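Local coordinates for protein ethanolamine kinase Pv091845 (Plasmodium vivax, PDB 2QG7) that probably phosphorylates ethanolamine, the first of three steps from ethanolamine to phosphatidylethanolamine, as a member of the choline/ethanolamine kinase family, at residues E84-M95 with V108-I116; N369-W378 with F436-R445. All coordinates share one frame; numbering follows the deposited sequence.

Interaction 1: residues E84-M95 with V108-I116; sequences EKTLYIYCKYVM and VDSLEFQII
Phe-113 and Tyr-88 run past each other in opposite directions, the tyrosine presenting its ring face to the CB of Phe-113. That CB sits 4.0 Å from the centroid of the Tyr-88 ring, a CH-pi contact, and the Phe-113 carbonyl O lies above that same ring nearer its rim. On the opposite face is Glu-84 O, one helical turn back, so the tyrosine is held flat between its own helix and the strand. Beyond Phe-113, Tyr-88 OH reaches the backbone of the next inward-facing residue: Ile-115 N donates to it over 3.3 Å, nearly straight at 160°. The hydroxyl in turn gives a weak bond to Glu-84 OE1. Because the Phe-113 CG is turned beside its own backbone N (chi1 -66°), the ring points on toward the C-terminal end of the helix segment, where Cys-91 CB stands over one face at 4.0 Å from the centroid, with its sulfur oblique to the ring. Lys-92 CG comes 3.5 Å from Phe-113 CE1, while Met-95 CG approaches the ring edge.

This is the N-lobe of a kinase-like fold: helix 84-98 lies across the five-stranded antiparallel sheet, of which 112-116 is an outermost strand, the two short axes 9.2 Å apart and inclined at 121°. Beneath, Cys-91 and Met-95 also reach Ile-138 of strand 136-141, and Phe-113 touches Val-127.

At one end of the contact Ile-115 spreads its branches, CG2 against the Glu-84 carboxylate and CD1 against Leu-87 CD2 at 3.9 Å. At the other, Met-95 CB packs on Leu-111 CD1, and Lys-92, bent at its third torsion, brings NZ to 3.6 Å from Asp-109 OD2 in a long salt bridge near solvent.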
loop_
_atom_site.group_PDB
_atom_site.type_symbol
_atom_site.label_atom_id
_atom_site.label_comp_id
_atom_site.label_asym_id
_atom_site.label_seq_id
_atom_site.Cartn_x
_atom_site.Cartn_y
_atom_site.Cartn_z
ATOM N N GLU D 84 9.787 -27.921 -9.237
ATOM C CA GLU D 84 10.662 -28.263 -8.116
ATOM C C GLU D 84 11.603 -29.429 -8.420
ATOM O O GLU D 84 12.696 -29.495 -7.876
ATOM C CB GLU D 84 9.809 -28.595 -6.895
ATOM C CG GLU D 84 10.490 -28.353 -5.555
ATOM C CD GLU D 84 9.481 -28.234 -4.381
ATOM O OE1 GLU D 84 9.636 -28.981 -3.368
ATOM O OE2 GLU D 84 8.548 -27.387 -4.476
ATOM N N LYS D 85 11.170 -30.344 -9.282
ATOM C CA LYS D 85 11.938 -31.542 -9.617
ATOM C C LYS D 85 13.108 -31.228 -10.568
ATOM O O LYS D 85 14.205 -31.834 -10.478
ATOM C CB LYS D 85 11.014 -32.590 -10.250
ATOM C CG LYS D 85 11.727 -33.889 -10.620
ATOM C CD LYS D 85 10.813 -34.819 -11.373
ATOM C CE LYS D 85 11.651 -36.008 -11.922
ATOM N NZ LYS D 85 10.686 -37.107 -12.448
ATOM N N THR D 86 12.853 -30.299 -11.493
ATOM C CA THR D 86 13.879 -29.780 -12.393
ATOM C C THR D 86 14.972 -29.012 -11.607
ATOM O O THR D 86 16.160 -29.144 -11.905
ATOM C CB THR D 86 13.263 -28.913 -13.536
ATOM O OG1 THR D 86 12.166 -29.613 -14.134
ATOM C CG2 THR D 86 14.304 -28.632 -14.626
ATOM N N LEU D 87 14.550 -28.244 -10.601
ATOM C CA LEU D 87 15.450 -27.530 -9.682
ATOM C C LEU D 87 16.437 -28.469 -8.994
ATOM O O LEU D 87 17.658 -28.275 -9.087
ATOM C CB LEU D 87 14.625 -26.776 -8.634
ATOM C CG LEU D 87 15.371 -26.185 -7.441
ATOM C CD1 LEU D 87 16.287 -25.024 -7.894
ATOM C CD2 LEU D 87 14.375 -25.718 -6.416
ATOM N N TYR D 88 15.874 -29.497 -8.342
ATOM C CA TYR D 88 16.619 -30.523 -7.631
ATOM C C TYR D 88 17.581 -31.293 -8.515
ATOM O O TYR D 88 18.639 -31.716 -8.044
ATOM C CB TYR D 88 15.672 -31.495 -6.910
ATOM C CG TYR D 88 14.773 -30.873 -5.866
ATOM C CD1 TYR D 88 13.585 -31.484 -5.492
ATOM C CD2 TYR D 88 15.111 -29.673 -5.234
ATOM C CE1 TYR D 88 12.745 -30.909 -4.505
ATOM C CE2 TYR D 88 14.277 -29.087 -4.255
ATOM C CZ TYR D 88 13.104 -29.713 -3.905
ATOM O OH TYR D 88 12.296 -29.131 -2.958
ATOM N N ILE D 89 17.211 -31.514 -9.777
ATOM C CA ILE D 89 18.124 -32.149 -10.743
ATOM C C ILE D 89 19.305 -31.201 -11.036
ATOM O O ILE D 89 20.470 -31.633 -11.086
ATOM C CB ILE D 89 17.399 -32.517 -12.067
ATOM C CG1 ILE D 89 16.321 -33.578 -11.829
ATOM C CG2 ILE D 89 18.387 -32.978 -13.140
ATOM C CD1 ILE D 89 15.242 -33.632 -12.915
ATOM N N TYR D 90 18.994 -29.910 -11.220
ATOM C CA TYR D 90 20.021 -28.881 -11.404
ATOM C C TYR D 90 20.956 -28.856 -10.196
ATOM O O TYR D 90 22.177 -28.737 -10.334
ATOM C CB TYR D 90 19.402 -27.484 -11.664
ATOM C CG TYR D 90 20.424 -26.481 -12.231
ATOM C CD1 TYR D 90 20.793 -26.515 -13.585
ATOM C CD2 TYR D 90 21.049 -25.532 -11.402
ATOM C CE1 TYR D 90 21.737 -25.632 -14.108
ATOM C CE2 TYR D 90 21.985 -24.637 -11.916
ATOM C CZ TYR D 90 22.325 -24.690 -13.268
ATOM O OH TYR D 90 23.257 -23.803 -13.777
ATOM N N CYS D 91 20.352 -29.006 -9.021
ATOM C CA CYS D 91 21.066 -29.090 -7.749
ATOM C C CYS D 91 21.957 -30.306 -7.594
ATOM O O CYS D 91 23.015 -30.211 -6.972
ATOM C CB CYS D 91 20.086 -28.999 -6.587
ATOM S SG CYS D 91 19.494 -27.321 -6.396
ATOM N N LYS D 92 21.531 -31.443 -8.138
ATOM C CA LYS D 92 22.357 -32.649 -8.162
ATOM C C LYS D 92 23.628 -32.431 -8.956
ATOM O O LYS D 92 24.658 -33.004 -8.625
ATOM C CB LYS D 92 21.610 -33.815 -8.814
ATOM C CG LYS D 92 20.686 -34.589 -7.902
ATOM C CD LYS D 92 19.842 -35.568 -8.715
ATOM C CE LYS D 92 20.624 -36.829 -9.042
ATOM N NZ LYS D 92 19.734 -37.849 -9.691
ATOM N N TYR D 93 23.531 -31.656 -10.038
ATOM C CA TYR D 93 24.674 -31.358 -10.907
ATOM C C TYR D 93 25.609 -30.318 -10.291
ATOM O O TYR D 93 26.827 -30.355 -10.526
ATOM C CB TYR D 93 24.220 -30.864 -12.285
ATOM C CG TYR D 93 23.320 -31.798 -13.052
ATOM C CD1 TYR D 93 23.370 -33.186 -12.851
ATOM C CD2 TYR D 93 22.437 -31.298 -14.011
ATOM C CE1 TYR D 93 22.538 -34.052 -13.559
ATOM C CE2 TYR D 93 21.590 -32.153 -14.730
ATOM C CZ TYR D 93 21.648 -33.529 -14.496
ATOM O OH TYR D 93 20.834 -34.376 -15.212
ATOM N N VAL D 94 25.028 -29.378 -9.535
ATOM C CA VAL D 94 25.804 -28.418 -8.752
ATOM C C VAL D 94 26.698 -29.193 -7.806
ATOM O O VAL D 94 27.912 -28.958 -7.766
ATOM C CB VAL D 94 24.905 -27.373 -8.002
ATOM C CG1 VAL D 94 25.714 -26.556 -7.008
ATOM C CG2 VAL D 94 24.212 -26.415 -9.009
ATOM N N MET D 95 26.112 -30.151 -7.101
ATOM C CA MET D 95 26.855 -30.993 -6.164
ATOM C C MET D 95 27.846 -31.956 -6.834
ATOM O O MET D 95 28.853 -32.362 -6.239
ATOM C CB MET D 95 25.882 -31.781 -5.254
ATOM C CG MET D 95 25.065 -30.903 -4.252
ATOM S SD MET D 95 25.984 -29.623 -3.324
ATOM C CE MET D 95 27.247 -30.577 -2.374
ATOM N N VAL D 108 27.455 -40.540 -4.397
ATOM C CA VAL D 108 26.165 -40.271 -3.750
ATOM C C VAL D 108 25.266 -39.287 -4.516
ATOM O O VAL D 108 25.618 -38.121 -4.727
ATOM C CB VAL D 108 26.316 -39.857 -2.260
ATOM C CG1 VAL D 108 24.937 -39.705 -1.604
ATOM C CG2 VAL D 108 27.126 -40.898 -1.491
ATOM N N ASP D 109 24.120 -39.806 -4.957
ATOM C CA ASP D 109 22.980 -39.004 -5.398
ATOM C C ASP D 109 21.775 -39.446 -4.544
ATOM O O ASP D 109 20.595 -39.512 -5.010
ATOM C CB ASP D 109 22.724 -39.162 -6.913
ATOM C CG ASP D 109 22.292 -40.578 -7.311
ATOM O OD1 ASP D 109 22.780 -41.555 -6.694
ATOM O OD2 ASP D 109 21.473 -40.710 -8.266
ATOM N N SER D 110 22.118 -39.760 -3.281
ATOM C CA SER D 110 21.153 -40.029 -2.217
ATOM C C SER D 110 21.006 -38.782 -1.333
ATOM O O SER D 110 20.680 -38.875 -0.131
ATOM C CB SER D 110 21.618 -41.222 -1.368
ATOM O OG SER D 110 21.908 -42.354 -2.178
ATOM N N LEU D 111 21.265 -37.620 -1.935
ATOM C CA LEU D 111 21.184 -36.363 -1.216
ATOM C C LEU D 111 19.736 -35.907 -1.173
ATOM O O LEU D 111 19.015 -36.009 -2.162
ATOM C CB LEU D 111 22.066 -35.298 -1.869
ATOM C CG LEU D 111 23.566 -35.569 -2.087
ATOM C CD1 LEU D 111 24.066 -34.757 -3.275
ATOM C CD2 LEU D 111 24.380 -35.264 -0.840
ATOM N N GLU D 112 19.316 -35.441 -0.004
ATOM C CA GLU D 112 17.997 -34.875 0.197
ATOM C C GLU D 112 18.042 -33.387 -0.145
ATOM O O GLU D 112 18.850 -32.646 0.416
ATOM C CB GLU D 112 17.577 -35.067 1.665
ATOM C CG GLU D 112 16.886 -36.408 1.974
ATOM C CD GLU D 112 15.364 -36.350 1.791
ATOM O OE1 GLU D 112 14.872 -35.829 0.728
ATOM O OE2 GLU D 112 14.657 -36.824 2.721
ATOM N N PHE D 113 17.186 -32.957 -1.069
ATOM C CA PHE D 113 17.095 -31.551 -1.436
ATOM C C PHE D 113 15.795 -30.955 -0.961
ATOM O O PHE D 113 14.736 -31.520 -1.206
ATOM C CB PHE D 113 17.204 -31.369 -2.947
ATOM C CG PHE D 113 18.532 -31.735 -3.494
ATOM C CD1 PHE D 113 18.695 -32.924 -4.206
ATOM C CD2 PHE D 113 19.631 -30.899 -3.291
ATOM C CE1 PHE D 113 19.937 -33.284 -4.714
ATOM C CE2 PHE D 113 20.881 -31.245 -3.788
ATOM C CZ PHE D 113 21.031 -32.443 -4.503
ATOM N N GLN D 114 15.882 -29.812 -0.279
ATOM C CA GLN D 114 14.691 -29.073 0.141
ATOM C C GLN D 114 14.790 -27.560 -0.147
ATOM O O GLN D 114 15.697 -26.871 0.332
ATOM C CB GLN D 114 14.340 -29.376 1.613
ATOM C CG GLN D 114 12.955 -28.872 2.084
ATOM C CD GLN D 114 11.830 -29.072 1.037
ATOM O OE1 GLN D 114 11.171 -28.096 0.634
ATOM N NE2 GLN D 114 11.607 -30.336 0.600
ATOM N N ILE D 115 13.854 -27.064 -0.957
ATOM C CA ILE D 115 13.740 -25.630 -1.220
ATOM C C ILE D 115 13.295 -24.876 0.037
ATOM O O ILE D 115 12.208 -25.109 0.577
ATOM C CB ILE D 115 12.829 -25.298 -2.449
ATOM C CG1 ILE D 115 12.965 -23.799 -2.816
ATOM C CG2 ILE D 115 11.362 -25.737 -2.219
ATOM C CD1 ILE D 115 12.194 -23.431 -4.105
ATOM N N ILE D 116 14.157 -23.979 0.501
ATOM C CA ILE D 116 13.890 -23.225 1.724
ATOM C C ILE D 116 13.800 -21.720 1.445
ATOM O O ILE D 116 14.257 -21.237 0.397
ATOM C CB ILE D 116 14.896 -23.606 2.878
ATOM C CG1 ILE D 116 14.240 -23.448 4.263
ATOM C CG2 ILE D 116 16.252 -22.854 2.760
ATOM C CD1 ILE D 116 13.081 -24.475 4.546
#

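Interaction 2: residues N369-W378 with F436-R445; sequences NEYAGFNCDW and FDFINYGMTR
Glu-370 OE1 draws two waters and the guanidinium of Arg-445 around itself. One water, 2.7 Å from Glu-370 OE1, donates to it and also bonds Tyr-441 OH; a second lies between the same oxygen and Arg-445 NH1. The direct ion pair is long, 3.8 Å from Glu-370 OE1 to Arg-445 NH2, with carboxylate and guanidinium planes 75° apart, so water carries much of the link. Arg-445 is steadied from its own helix, where NH2 donates to Tyr-441 OH over 2.9 Å. Its first torsion (chi1 -61°) puts CG over one face of the tyrosine ring, and bends at chi2 and chi3 fold the guanidinium back toward Tyr-441 OH. Its NE meets the edge of Trp-378, 3.6 Å from CH2, and bonds His-418 of helix 413-430.

These residues join the loop after helix 360-369 to helix 438-448 in the helical C-lobe of the kinase-like fold, beside the dimer interface: Ile-439, Asn-440, Met-443 and Thr-444 of the latter helix pack on Thr-447 or Asn-440 of the second subunit.

Further along the loop a type I turn, Gly-373 to Cys-376, presents Phe-374 to an aromatic cluster. Phe-436 points its edge at one face of Phe-374, the centroids 5.3 Å apart, while Phe-374 turns its own edge toward the face of Tyr-441 in an offset edge-to-face pair, CD1 being 3.6 Å from Tyr-441 CE1. Cys-376 follows, its sulfur oblique to the tyrosine ring and its CB 3.9 Å from Thr-444 CG2. A third water bridges Trp-378 NE1 and Thr-444 O.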
loop_
_atom_site.group_PDB
_atom_site.type_symbol
_atom_site.label_atom_id
_atom_site.label_comp_id
_atom_site.label_asym_id
_atom_site.label_seq_id
_atom_site.Cartn_x
_atom_site.Cartn_y
_atom_site.Cartn_z
ATOM N N ASN D 369 13.366 0.952 10.158
ATOM C CA ASN D 369 12.306 0.929 9.168
ATOM C C ASN D 369 11.688 -0.453 8.961
ATOM O O ASN D 369 10.549 -0.543 8.557
ATOM C CB ASN D 369 12.735 1.533 7.826
ATOM C CG ASN D 369 12.600 3.026 7.796
ATOM O OD1 ASN D 369 11.711 3.590 8.430
ATOM N ND2 ASN D 369 13.461 3.684 7.029
ATOM N N GLU D 370 12.450 -1.503 9.218
ATOM C CA GLU D 370 12.031 -2.853 8.899
ATOM C C GLU D 370 11.161 -3.444 9.983
ATOM O O GLU D 370 10.795 -4.584 9.935
ATOM C CB GLU D 370 13.269 -3.733 8.607
ATOM C CG GLU D 370 14.098 -3.370 7.324
ATOM C CD GLU D 370 13.285 -3.520 5.998
ATOM O OE1 GLU D 370 13.648 -2.874 4.961
ATOM O OE2 GLU D 370 12.295 -4.318 5.946
ATOM N N TYR D 371 10.843 -2.669 10.988
ATOM C CA TYR D 371 9.946 -3.052 12.049
ATOM C C TYR D 371 8.536 -3.062 11.447
ATOM O O TYR D 371 7.638 -3.817 11.914
ATOM C CB TYR D 371 10.011 -1.991 13.165
ATOM C CG TYR D 371 11.120 -2.165 14.210
ATOM C CD1 TYR D 371 12.419 -2.585 13.849
ATOM C CD2 TYR D 371 10.882 -1.858 15.554
ATOM C CE1 TYR D 371 13.418 -2.725 14.804
ATOM C CE2 TYR D 371 11.882 -1.986 16.522
ATOM C CZ TYR D 371 13.143 -2.419 16.140
ATOM O OH TYR D 371 14.134 -2.577 17.106
ATOM N N ALA D 372 8.348 -2.178 10.458
ATOM C CA ALA D 372 7.120 -2.069 9.650
ATOM C C ALA D 372 6.876 -3.285 8.755
ATOM O O ALA D 372 5.732 -3.545 8.381
ATOM C CB ALA D 372 7.163 -0.808 8.802
ATOM N N GLY D 373 7.953 -4.003 8.399
ATOM C CA GLY D 373 7.860 -5.145 7.500
ATOM C C GLY D 373 7.627 -4.700 6.062
ATOM O O GLY D 373 7.681 -3.502 5.743
ATOM N N PHE D 374 7.401 -5.674 5.182
ATOM C CA PHE D 374 7.098 -5.374 3.764
ATOM C C PHE D 374 5.723 -4.728 3.601
ATOM O O PHE D 374 5.443 -4.125 2.597
ATOM C CB PHE D 374 7.194 -6.642 2.909
ATOM C CG PHE D 374 8.614 -7.040 2.584
ATOM C CD1 PHE D 374 9.423 -6.200 1.825
ATOM C CD2 PHE D 374 9.135 -8.249 3.040
ATOM C CE1 PHE D 374 10.723 -6.570 1.493
ATOM C CE2 PHE D 374 10.446 -8.615 2.735
ATOM C CZ PHE D 374 11.235 -7.776 1.951
ATOM N N ASN D 375 4.881 -4.856 4.612
ATOM C CA ASN D 375 3.558 -4.269 4.609
ATOM C C ASN D 375 3.584 -2.788 4.926
ATOM O O ASN D 375 2.583 -2.095 4.775
ATOM C CB ASN D 375 2.652 -5.027 5.603
ATOM C CG ASN D 375 1.177 -4.736 5.382
ATOM O OD1 ASN D 375 0.488 -4.124 6.240
ATOM N ND2 ASN D 375 0.684 -5.111 4.202
ATOM N N CYS D 376 4.723 -2.309 5.389
ATOM C CA CYS D 376 4.977 -0.883 5.660
ATOM C C CYS D 376 4.039 -0.254 6.692
ATOM O O CYS D 376 3.555 0.864 6.552
ATOM C CB CYS D 376 5.019 -0.120 4.351
ATOM S SG CYS D 376 6.268 -0.622 3.194
ATOM N N ASP D 377 3.762 -0.996 7.757
ATOM C CA ASP D 377 2.994 -0.457 8.872
ATOM C C ASP D 377 3.859 0.483 9.714
ATOM O O ASP D 377 4.454 0.049 10.668
ATOM C CB ASP D 377 2.440 -1.586 9.712
ATOM C CG ASP D 377 1.464 -2.461 8.931
ATOM O OD1 ASP D 377 0.510 -1.886 8.339
ATOM O OD2 ASP D 377 1.627 -3.711 8.901
ATOM N N TRP D 378 3.928 1.761 9.336
ATOM C CA TRP D 378 4.941 2.692 9.843
ATOM C C TRP D 378 4.836 3.025 11.319
ATOM O O TRP D 378 5.789 3.521 11.922
ATOM C CB TRP D 378 4.964 3.970 9.040
ATOM C CG TRP D 378 5.320 3.794 7.603
ATOM C CD1 TRP D 378 4.653 4.315 6.534
ATOM C CD2 TRP D 378 6.443 3.067 7.057
ATOM N NE1 TRP D 378 5.289 3.968 5.355
ATOM C CE2 TRP D 378 6.376 3.191 5.647
ATOM C CE3 TRP D 378 7.490 2.324 7.621
ATOM C CZ2 TRP D 378 7.308 2.601 4.802
ATOM C CZ3 TRP D 378 8.395 1.743 6.785
ATOM C CH2 TRP D 378 8.303 1.876 5.388
ATOM N N PHE D 436 6.880 -10.615 -6.598
ATOM C CA PHE D 436 6.831 -9.584 -5.575
ATOM C C PHE D 436 6.295 -8.293 -6.234
ATOM O O PHE D 436 6.642 -7.966 -7.378
ATOM C CB PHE D 436 8.223 -9.388 -4.912
ATOM C CG PHE D 436 8.231 -8.381 -3.781
ATOM C CD1 PHE D 436 8.660 -7.071 -4.004
ATOM C CD2 PHE D 436 7.787 -8.739 -2.499
ATOM C CE1 PHE D 436 8.637 -6.136 -3.002
ATOM C CE2 PHE D 436 7.775 -7.803 -1.466
ATOM C CZ PHE D 436 8.207 -6.487 -1.731
ATOM N N ASP D 437 5.430 -7.582 -5.513
ATOM C CA ASP D 437 4.888 -6.332 -6.015
ATOM C C ASP D 437 5.889 -5.173 -5.828
ATOM O O ASP D 437 5.677 -4.276 -5.022
ATOM C CB ASP D 437 3.547 -6.064 -5.340
ATOM C CG ASP D 437 2.690 -5.057 -6.093
ATOM O OD1 ASP D 437 1.510 -4.885 -5.629
ATOM O OD2 ASP D 437 3.182 -4.430 -7.090
ATOM N N PHE D 438 6.957 -5.215 -6.629
ATOM C CA PHE D 438 7.992 -4.203 -6.665
ATOM C C PHE D 438 7.545 -2.751 -6.862
ATOM O O PHE D 438 8.071 -1.861 -6.192
ATOM C CB PHE D 438 9.022 -4.561 -7.725
ATOM C CG PHE D 438 9.874 -5.752 -7.373
ATOM C CD1 PHE D 438 9.774 -6.944 -8.095
ATOM C CD2 PHE D 438 10.802 -5.691 -6.326
ATOM C CE1 PHE D 438 10.582 -8.073 -7.775
ATOM C CE2 PHE D 438 11.606 -6.803 -5.991
ATOM C CZ PHE D 438 11.491 -8.004 -6.724
ATOM N N ILE D 439 6.620 -2.497 -7.788
ATOM C CA ILE D 439 6.179 -1.123 -8.106
ATOM C C ILE D 439 5.463 -0.452 -6.932
ATOM O O ILE D 439 5.762 0.685 -6.592
ATOM C CB ILE D 439 5.223 -1.101 -9.328
ATOM C CG1 ILE D 439 5.875 -1.781 -10.549
ATOM C CG2 ILE D 439 4.690 0.328 -9.594
ATOM C CD1 ILE D 439 7.182 -1.164 -11.030
ATOM N N ASN D 440 4.496 -1.159 -6.355
ATOM C CA ASN D 440 3.733 -0.678 -5.263
ATOM C C ASN D 440 4.589 -0.547 -3.999
ATOM O O ASN D 440 4.412 0.409 -3.215
ATOM C CB ASN D 440 2.555 -1.637 -4.989
ATOM C CG ASN D 440 1.304 -1.290 -5.812
ATOM O OD1 ASN D 440 0.769 -2.125 -6.553
ATOM N ND2 ASN D 440 0.846 -0.051 -5.681
ATOM N N TYR D 441 5.481 -1.524 -3.790
ATOM C CA TYR D 441 6.365 -1.477 -2.649
ATOM C C TYR D 441 7.321 -0.317 -2.806
ATOM O O TYR D 441 7.563 0.368 -1.830
ATOM C CB TYR D 441 7.144 -2.791 -2.441
ATOM C CG TYR D 441 8.112 -2.728 -1.284
ATOM C CD1 TYR D 441 7.659 -2.826 0.031
ATOM C CD2 TYR D 441 9.488 -2.557 -1.502
ATOM C CE1 TYR D 441 8.536 -2.767 1.087
ATOM C CE2 TYR D 441 10.371 -2.489 -0.434
ATOM C CZ TYR D 441 9.892 -2.612 0.854
ATOM O OH TYR D 441 10.772 -2.547 1.937
ATOM N N GLY D 442 7.833 -0.111 -4.016
ATOM C CA GLY D 442 8.722 1.018 -4.360
ATOM C C GLY D 442 8.109 2.382 -4.128
ATOM O O GLY D 442 8.753 3.300 -3.594
ATOM N N MET D 443 6.838 2.513 -4.505
ATOM C CA MET D 443 6.074 3.755 -4.412
ATOM C C MET D 443 5.684 4.048 -2.997
ATOM O O MET D 443 5.650 5.189 -2.616
ATOM C CB MET D 443 4.804 3.698 -5.300
ATOM C CG MET D 443 5.091 3.701 -6.785
ATOM S SD MET D 443 6.051 5.175 -7.287
ATOM C CE MET D 443 4.880 6.511 -6.961
ATOM N N THR D 444 5.362 3.014 -2.233
ATOM C CA THR D 444 5.098 3.134 -0.817
ATOM C C THR D 444 6.328 3.619 -0.024
ATOM O O THR D 444 6.166 4.478 0.859
ATOM C CB THR D 444 4.595 1.798 -0.210
ATOM O OG1 THR D 444 3.509 1.291 -0.999
ATOM C CG2 THR D 444 4.131 1.985 1.233
ATOM N N ARG D 445 7.524 3.085 -0.336
ATOM C CA ARG D 445 8.776 3.565 0.282
ATOM C C ARG D 445 9.052 5.024 -0.077
ATOM O O ARG D 445 9.405 5.789 0.791
ATOM C CB ARG D 445 10.020 2.714 -0.068
ATOM C CG ARG D 445 9.987 1.277 0.348
ATOM C CD ARG D 445 9.662 1.083 1.815
ATOM N NE ARG D 445 10.665 1.729 2.685
ATOM C CZ ARG D 445 11.792 1.150 3.109
ATOM N NH1 ARG D 445 12.589 1.836 3.889
ATOM N NH2 ARG D 445 12.122 -0.110 2.773
HETATM O O HOH W 1 14.206 -0.427 5.132
HETATM O O HOH W 2 13.298 -3.738 2.455
HETATM O O HOH W 3 4.316 4.946 2.880
#

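The two contacts sit about 33 Å apart between centres and share no element; their nearest atoms are about 13 Å apart. Interaction 1 belongs to the sheet-bearing lobe, where a helix crosses an edge strand; its apolar middle is buried chiefly on the helix side, and its charged ends lie toward solvent. Interaction 2 is in the helical lobe, nearer the centre of the chain, and pairs an irregular loop with a helix that meets the second subunit. Its buried part is the polar one, with waters mediating an ion pair, while the exposed Phe-374 marks its outer side. Aromatic rings matter in both: in interaction 1 they meet aliphatic groups, in interaction 2 largely one another.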